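Side-chain contacts in flagellar biosynthetic protein FlhB (Shewanella putrefaciens CN-32, PDB 6Z0W), which is probably needed to form the rod of the flagellar basal body, as a membrane component of the flagellar type III export apparatus, present here as its cytoplasmic domain: residues Ala50-Ile53 with Arg54-Arg58; Arg7-Ala10 with Glu11-Asn14; Gln94-Ala97 with Tyr98-Leu102; Ala67-Leu70 with Ala71-Ile74. All blocks are in the same frame, centred on the assembly; numbering follows the deposited sequence.

Interaction 1. Residues Ala50-Ile53 with Arg54-Arg58; sequences AFKI and REVAR
Four backbone hydrogen bonds join Ala50-Ile53 to Arg54-Arg58, each from an N-H to the carbonyl four residues earlier. Ala57 N to Ile53 O, at 2.9 Å and 168°, is the straightest; Glu55 N reaches Phe51 O at the same length in a less straight bond.

Among the side chains, the flat pair is Phe51 with Arg54. They run alongside each other in the same direction, and CE1 of Phe51 sits over the centre of one guanidinium face, 3.9 Å from Arg54 CZ, with the two planes 24° apart. The bend of the arginine chain at chi3 (58°) turns its end back toward the ring. His24 meets the Phe51 ring edge-to-face.

Lys52 supplies the remaining side-chain contacts, slanting across both Glu55 and Val56: its CD lies 3.8 Å from Glu55 OE2 and its NZ 3.7 Å from Val56 CG2. The opposite charges of Lys52 NZ and Glu55 OE2 remain 4.9 Å apart, so any attraction would act at a distance.

Ile53 and Ala57 turn to Ile18 of strand 17-20, whereas Phe51, Lys52 and Glu55 are exposed. This is the pattern of an amphipathic alpha-helix lying against a beta-sheet.

Interaction 2. Residues Arg7-Ala10 with Glu11-Asn14; sequences RMMA and EVPN
Glu11 N bonds to Met8 O at 3.0 Å, with the donor 54° out of the carbonyl plane, and a type I beta turn from Met9 to Val12 follows, closed by a weak bond from Val12 N to Met9 O. The chain thus leaves helix 6-9 through a tight turn and enters the 3-10 segment 12-14.

Arg7 and Glu11, four residues apart, form a salt bridge. NH1 of Arg7 donates to Glu11 OE2 at 2.6 Å in a nearly straight bond (169°), lying on the anti lone pair of that oxygen, which in turn is in the guanidinium plane. NH2 of Arg7 adds a weak bond to the same OE2 at 3.3 Å. Bends at chi2 in both chains bring the groups together, their planes 43° apart. The other carboxylate oxygen, OE1 of Glu11, receives Asn14 ND2 at 3.0 Å from above the carboxylate plane, so the two oxygens have separate partners. An alanine in place of Glu11 would probably leave the Arg7 guanidinium without its countercharge and the Asn14 amide free to turn. Pro13 CD packs on Ala10 O at 3.5 Å.

Away from the salt bridge, Met9 lies on Val49, Lys52 and Ile53 of helix 47-59, Val12 meets Val56 of that helix, and Met8 and Val12 reach Ala43 on strand 40-46.

Interaction 3. Residues Gln94-Ala97 with Tyr98-Leu102; sequences QVLA and YVFQL
Leu96 and Phe100, one turn apart near the C-terminal end of helix 89-100, lie side by side and point the same way. This i to i+4 pair is joined by CD2 of Leu96, 4.0 Å from Phe100 CZ. Both first torsions place CG anti to the carbonyl carbon (chi1 -73° in Leu96, -63° in Phe100), which gives the two chains their common direction.

Behind these contacts stands the alpha-helical backbone. Phe100 N bonds to Leu96 O at 2.8 Å, and Val99 N bonds to Val95 O in the same pattern. Gln101 N continues it to Ala97 O at 2.9 Å, but this bond is bent to 136°. The extended Gln101 chain runs past that carbonyl, its CG 3.3 Å from Ala97 O.

Further out, the helix rests on the sheet: Val95, Leu96 and Val99 touch Val17 of strand 17-20, while Val95 and Tyr98 meet Val65 of strand 64-66. At the other end of the segment pair, the Gln94 amide oxygen accepts a hydrogen bond from Asn119.

The Phe100 ring is also met on one face by a backbone oxygen, Leu96 O, which lies 3.2 Å from CG and is offset toward the rim.

Interaction 4. Residues Ala67-Leu70 with Ala71-Ile74; sequences APPL and ARAI
Ala71 N donates to Ala67 O at 3.0 Å and 172°, tying the first turn of helix 68-77 to its N-cap residue. Ile74 N holds Leu70 O at 2.8 Å, while Arg72 N and Ala73 N take the carbonyls of Pro68 and Pro69. The last of these bonds is the most bent, 155° at the N-H, and its donor stands above the carbonyl plane of Pro69. Pro68 and Pro69 have no N-H to give, which costs nothing in the first turn of a helix, where those positions have no earlier carbonyl within the helix to bond.

The Arg72 side chain doubles back over this proline turn. Its chain bends at chi3 (-48°) and lays one guanidinium face above Pro68 O and Pro69 CA, both toward the rim of that face. NH1 of Arg72 comes within 3.8 Å of Pro68 CB. Arg72 also touches Tyr25 of strand 25-30. A serine here would probably leave the Pro68 carbonyl without the guanidinium over it and Tyr25 without this contact.

On the buried side, Leu70 and Ile74 slant over one another, with Leu70 CG 3.9 Å from Ile74 CD1. Leu70 continues to Ala91 and Val95 of helix 89-100, and Ile74 to Val92 of that helix and Val27 of strand 25-30.

The chemistry is thus divided by side: the positive guanidinium lies with one face over the Pro68 carbonyl oxygen, an approach that is likely to be mildly attractive, while the leucine and isoleucine supply purely apolar surface to the core.

Overall arrangement
Along the chain the order is interaction 2, interaction 1, interaction 4, interaction 3, with no overlap. All four have side chains on strands of one mixed sheet. Interactions 1 and 2 are adjoining, their centres 10 Å apart, and touch where Ile53 CG1 meets Met9 CE at 3.4 Å, so helix 6-9 and its turn pack on helix 47-59. Interactions 3 and 4 belong to successive helices, 89-100 and 68-77; their centres are 17 Å apart, yet Val95 CG2 and Leu70 CD2 still touch at 4.1 Å. Between the pairs there is no touch: interactions 2 and 3 lie about 21 Å apart, centre to centre. The contacts thus fall into two touching pairs, which join helices 6-9 and 47-59, and helices 68-77 and 89-100, within the cytoplasmic domain of this export protein.

Interaction 1. Residues Ala50-Ile53 with Arg54-Arg58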
# COMPACT_ATOMS: atom_id res chain seq x y z
N ALA A 50 6.60 -2.05 9.48
CA ALA A 50 6.06 -2.71 8.31
C ALA A 50 5.67 -4.15 8.63
O ALA A 50 4.59 -4.61 8.25
CB ALA A 50 7.07 -2.63 7.15
N PHE A 51 6.52 -4.88 9.38
CA PHE A 51 6.15 -6.25 9.73
C PHE A 51 5.00 -6.32 10.74
O PHE A 51 4.23 -7.28 10.71
CB PHE A 51 7.36 -7.04 10.23
CG PHE A 51 8.14 -7.68 9.10
CD1 PHE A 51 7.67 -8.83 8.47
CD2 PHE A 51 9.30 -7.09 8.62
CE1 PHE A 51 8.37 -9.40 7.40
CE2 PHE A 51 10.00 -7.66 7.56
CZ PHE A 51 9.53 -8.81 6.95
N LYS A 52 4.85 -5.32 11.63
CA LYS A 52 3.68 -5.34 12.51
C LYS A 52 2.40 -5.10 11.71
O LYS A 52 1.37 -5.72 11.98
CB LYS A 52 3.82 -4.33 13.65
CG LYS A 52 3.33 -4.86 15.02
CD LYS A 52 1.78 -4.90 15.11
CE LYS A 52 1.26 -4.86 16.55
NZ LYS A 52 -0.18 -4.45 16.61
N ILE A 53 2.45 -4.21 10.71
CA ILE A 53 1.28 -4.04 9.84
C ILE A 53 0.97 -5.36 9.14
O ILE A 53 -0.19 -5.81 9.10
CB ILE A 53 1.53 -2.90 8.85
CG1 ILE A 53 1.55 -1.58 9.61
CG2 ILE A 53 0.45 -2.91 7.72
CD1 ILE A 53 1.94 -0.38 8.79
N ARG A 54 1.99 -6.00 8.58
CA ARG A 54 1.77 -7.25 7.87
C ARG A 54 1.19 -8.33 8.79
O ARG A 54 0.23 -9.03 8.42
CB ARG A 54 3.07 -7.71 7.22
CG ARG A 54 3.48 -6.82 6.05
CD ARG A 54 4.88 -7.15 5.55
NE ARG A 54 4.99 -8.55 5.15
CZ ARG A 54 5.96 -9.05 4.39
NH1 ARG A 54 6.92 -8.26 3.90
NH2 ARG A 54 5.96 -10.34 4.09
N GLU A 55 1.72 -8.46 10.01
CA GLU A 55 1.21 -9.50 10.89
C GLU A 55 -0.27 -9.27 11.24
O GLU A 55 -1.06 -10.22 11.28
CB GLU A 55 2.08 -9.63 12.13
CG GLU A 55 1.63 -8.85 13.35
CD GLU A 55 2.48 -9.16 14.59
OE1 GLU A 55 3.50 -9.89 14.48
OE2 GLU A 55 2.12 -8.63 15.67
N VAL A 56 -0.67 -8.00 11.45
CA VAL A 56 -2.08 -7.71 11.73
C VAL A 56 -2.93 -8.01 10.51
O VAL A 56 -3.98 -8.64 10.60
CB VAL A 56 -2.28 -6.25 12.20
CG1 VAL A 56 -3.78 -5.90 12.30
CG2 VAL A 56 -1.59 -6.02 13.53
N ALA A 57 -2.46 -7.60 9.33
CA ALA A 57 -3.19 -7.88 8.10
C ALA A 57 -3.41 -9.38 7.91
O ALA A 57 -4.50 -9.81 7.51
CB ALA A 57 -2.45 -7.28 6.91
N ARG A 58 -2.38 -10.19 8.17
CA ARG A 58 -2.53 -11.63 8.00
C ARG A 58 -3.48 -12.22 9.04
O ARG A 58 -4.25 -13.13 8.73
CB ARG A 58 -1.18 -12.34 8.08
CG ARG A 58 -1.24 -13.79 7.58
CD ARG A 58 -0.64 -14.84 8.54
NE ARG A 58 -0.88 -16.22 8.08
CZ ARG A 58 -1.74 -17.06 8.65
NH1 ARG A 58 -2.44 -16.67 9.70
NH2 ARG A 58 -1.90 -18.30 8.18

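Interaction 2. Residues Arg7-Ala10 with Glu11-Asn14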
# COMPACT_ATOMS: atom_id res chain seq x y z
N ARG A 7 -2.61 3.99 17.45
CA ARG A 7 -3.82 4.49 16.79
C ARG A 7 -3.82 4.16 15.30
O ARG A 7 -4.85 3.75 14.75
CB ARG A 7 -3.93 6.00 17.01
CG ARG A 7 -5.13 6.65 16.35
CD ARG A 7 -6.43 6.08 16.88
NE ARG A 7 -7.61 6.62 16.22
CZ ARG A 7 -8.20 6.06 15.16
NH1 ARG A 7 -7.71 4.94 14.65
NH2 ARG A 7 -9.29 6.62 14.63
N MET A 8 -2.67 4.29 14.65
CA MET A 8 -2.56 3.81 13.28
C MET A 8 -2.71 2.29 13.21
O MET A 8 -3.40 1.78 12.33
CB MET A 8 -1.22 4.26 12.70
CG MET A 8 -1.02 3.89 11.24
SD MET A 8 0.74 3.98 10.81
CE MET A 8 1.37 2.58 11.70
N MET A 9 -2.10 1.55 14.13
CA MET A 9 -2.15 0.09 14.06
C MET A 9 -3.56 -0.44 14.23
O MET A 9 -3.92 -1.47 13.65
CB MET A 9 -1.25 -0.53 15.13
CG MET A 9 0.18 -0.50 14.75
SD MET A 9 0.47 -1.39 13.22
CE MET A 9 2.10 -0.81 12.93
N ALA A 10 -4.38 0.24 15.04
CA ALA A 10 -5.79 -0.11 15.21
C ALA A 10 -6.60 0.00 13.93
O ALA A 10 -7.74 -0.48 13.92
CB ALA A 10 -6.41 0.78 16.29
N GLU A 11 -6.07 0.63 12.87
CA GLU A 11 -6.83 0.84 11.64
C GLU A 11 -6.59 -0.24 10.59
O GLU A 11 -7.42 -0.39 9.68
CB GLU A 11 -6.48 2.19 10.99
CG GLU A 11 -7.04 3.42 11.68
CD GLU A 11 -8.55 3.42 11.73
OE1 GLU A 11 -9.17 2.94 10.75
OE2 GLU A 11 -9.11 3.87 12.76
N VAL A 12 -5.49 -0.97 10.69
CA VAL A 12 -5.08 -1.99 9.72
C VAL A 12 -6.19 -3.02 9.46
O VAL A 12 -6.33 -3.45 8.30
CB VAL A 12 -3.78 -2.69 10.18
CG1 VAL A 12 -3.42 -3.80 9.24
CG2 VAL A 12 -2.61 -1.72 10.19
N PRO A 13 -6.99 -3.44 10.45
CA PRO A 13 -8.13 -4.32 10.14
C PRO A 13 -9.10 -3.77 9.10
O PRO A 13 -9.85 -4.56 8.50
CB PRO A 13 -8.83 -4.49 11.50
CG PRO A 13 -7.69 -4.33 12.51
CD PRO A 13 -6.85 -3.25 11.92
N ASN A 14 -9.13 -2.46 8.86
CA ASN A 14 -10.08 -1.92 7.88
C ASN A 14 -9.48 -1.82 6.48
O ASN A 14 -10.17 -1.40 5.56
CB ASN A 14 -10.58 -0.55 8.33
CG ASN A 14 -11.17 -0.57 9.72
OD1 ASN A 14 -11.85 -1.52 10.10
ND2 ASN A 14 -10.87 0.45 10.50

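Interaction 3. Residues Gln94-Ala97 with Tyr98-Leu102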
# COMPACT_ATOMS: atom_id res chain seq x y z
N GLN A 94 -5.82 -1.46 -10.03
CA GLN A 94 -5.67 -2.80 -10.59
C GLN A 94 -5.25 -3.80 -9.51
O GLN A 94 -5.67 -4.95 -9.54
CB GLN A 94 -4.68 -2.77 -11.76
CG GLN A 94 -5.26 -2.02 -12.96
CD GLN A 94 -4.25 -1.74 -14.06
OE1 GLN A 94 -3.04 -1.83 -13.86
NE2 GLN A 94 -4.75 -1.42 -15.25
N VAL A 95 -4.43 -3.37 -8.55
CA VAL A 95 -4.19 -4.23 -7.38
C VAL A 95 -5.50 -4.50 -6.65
O VAL A 95 -5.80 -5.65 -6.28
CB VAL A 95 -3.11 -3.61 -6.47
CG1 VAL A 95 -3.11 -4.23 -5.07
CG2 VAL A 95 -1.68 -3.80 -7.11
N LEU A 96 -6.34 -3.48 -6.47
CA LEU A 96 -7.60 -3.68 -5.76
C LEU A 96 -8.51 -4.63 -6.51
O LEU A 96 -9.15 -5.49 -5.89
CB LEU A 96 -8.30 -2.35 -5.50
CG LEU A 96 -7.62 -1.50 -4.41
CD1 LEU A 96 -8.09 -0.04 -4.49
CD2 LEU A 96 -7.87 -2.11 -3.01
N ALA A 97 -8.57 -4.51 -7.85
CA ALA A 97 -9.37 -5.45 -8.64
C ALA A 97 -8.94 -6.88 -8.39
O ALA A 97 -9.78 -7.76 -8.14
CB ALA A 97 -9.29 -5.12 -10.14
N TYR A 98 -7.63 -7.14 -8.44
CA TYR A 98 -7.13 -8.49 -8.17
C TYR A 98 -7.54 -8.95 -6.78
O TYR A 98 -8.00 -10.09 -6.60
CB TYR A 98 -5.60 -8.52 -8.29
CG TYR A 98 -5.01 -9.68 -7.53
CD1 TYR A 98 -4.98 -10.96 -8.08
CD2 TYR A 98 -4.52 -9.51 -6.23
CE1 TYR A 98 -4.45 -12.04 -7.37
CE2 TYR A 98 -3.99 -10.58 -5.51
CZ TYR A 98 -3.95 -11.83 -6.09
OH TYR A 98 -3.42 -12.89 -5.37
N VAL A 99 -7.39 -8.08 -5.78
CA VAL A 99 -7.77 -8.46 -4.42
C VAL A 99 -9.25 -8.79 -4.35
O VAL A 99 -9.65 -9.84 -3.81
CB VAL A 99 -7.38 -7.35 -3.42
CG1 VAL A 99 -8.08 -7.59 -2.06
CG2 VAL A 99 -5.88 -7.31 -3.25
N PHE A 100 -10.10 -7.94 -4.93
CA PHE A 100 -11.55 -8.17 -4.87
C PHE A 100 -11.97 -9.42 -5.63
O PHE A 100 -13.02 -10.00 -5.33
CB PHE A 100 -12.32 -6.97 -5.40
CG PHE A 100 -12.11 -5.70 -4.60
CD1 PHE A 100 -11.56 -5.74 -3.32
CD2 PHE A 100 -12.42 -4.46 -5.15
CE1 PHE A 100 -11.35 -4.56 -2.60
CE2 PHE A 100 -12.22 -3.28 -4.45
CZ PHE A 100 -11.69 -3.32 -3.16
N GLN A 101 -11.20 -9.84 -6.63
CA GLN A 101 -11.54 -11.00 -7.44
C GLN A 101 -10.95 -12.31 -6.90
O GLN A 101 -11.13 -13.36 -7.53
CB GLN A 101 -11.10 -10.76 -8.88
CG GLN A 101 -11.98 -9.76 -9.62
CD GLN A 101 -11.36 -9.30 -10.93
OE1 GLN A 101 -10.15 -9.40 -11.14
NE2 GLN A 101 -12.20 -8.78 -11.83
N LEU A 102 -10.28 -12.29 -5.75
CA LEU A 102 -9.73 -13.50 -5.16
C LEU A 102 -10.85 -14.45 -4.76
O LEU A 102 -11.92 -14.01 -4.35
CB LEU A 102 -8.90 -13.14 -3.94
CG LEU A 102 -7.42 -12.85 -4.18
CD1 LEU A 102 -6.75 -12.40 -2.88
CD2 LEU A 102 -6.74 -14.07 -4.76

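Interaction 4. Residues Ala67-Leu70 with Ala71-Ile74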
# COMPACT_ATOMS: atom_id res chain seq x y z
N ALA A 67 4.58 -5.48 -4.55
CA ALA A 67 4.91 -4.71 -5.76
C ALA A 67 5.84 -3.59 -5.32
O ALA A 67 5.38 -2.49 -5.01
CB ALA A 67 3.64 -4.17 -6.44
N PRO A 68 7.15 -3.85 -5.25
CA PRO A 68 8.09 -2.97 -4.49
C PRO A 68 8.04 -1.51 -4.91
O PRO A 68 8.03 -0.63 -4.04
CB PRO A 68 9.48 -3.60 -4.79
CG PRO A 68 9.17 -5.06 -5.05
CD PRO A 68 7.79 -5.12 -5.68
N PRO A 69 8.06 -1.19 -6.21
CA PRO A 69 8.04 0.23 -6.60
C PRO A 69 6.74 0.93 -6.24
O PRO A 69 6.75 2.15 -6.03
CB PRO A 69 8.24 0.19 -8.12
CG PRO A 69 8.87 -1.13 -8.39
CD PRO A 69 8.20 -2.05 -7.41
N LEU A 70 5.62 0.19 -6.23
CA LEU A 70 4.34 0.79 -5.85
C LEU A 70 4.27 1.03 -4.35
O LEU A 70 3.86 2.11 -3.91
CB LEU A 70 3.19 -0.12 -6.31
CG LEU A 70 1.79 0.46 -6.12
CD1 LEU A 70 1.70 1.78 -6.91
CD2 LEU A 70 0.71 -0.54 -6.62
N ALA A 71 4.64 0.01 -3.57
CA ALA A 71 4.74 0.17 -2.11
C ALA A 71 5.57 1.40 -1.75
O ALA A 71 5.15 2.21 -0.92
CB ALA A 71 5.35 -1.09 -1.47
N ARG A 72 6.76 1.54 -2.36
CA ARG A 72 7.64 2.67 -2.03
C ARG A 72 7.05 4.00 -2.51
O ARG A 72 7.08 5.00 -1.78
CB ARG A 72 9.03 2.46 -2.65
CG ARG A 72 9.84 1.32 -2.05
CD ARG A 72 11.34 1.42 -2.38
NE ARG A 72 11.57 1.65 -3.80
CZ ARG A 72 11.71 0.69 -4.71
NH1 ARG A 72 11.68 -0.58 -4.33
NH2 ARG A 72 11.92 1.01 -5.99
N ALA A 73 6.52 4.02 -3.73
CA ALA A 73 5.94 5.26 -4.25
C ALA A 73 4.75 5.72 -3.41
O ALA A 73 4.60 6.91 -3.12
CB ALA A 73 5.54 5.07 -5.70
N ILE A 74 3.90 4.78 -2.98
CA ILE A 74 2.79 5.15 -2.10
C ILE A 74 3.33 5.73 -0.80
O ILE A 74 2.92 6.81 -0.37
CB ILE A 74 1.89 3.94 -1.82
CG1 ILE A 74 1.13 3.48 -3.05
CG2 ILE A 74 0.87 4.29 -0.74
CD1 ILE A 74 0.53 2.12 -2.87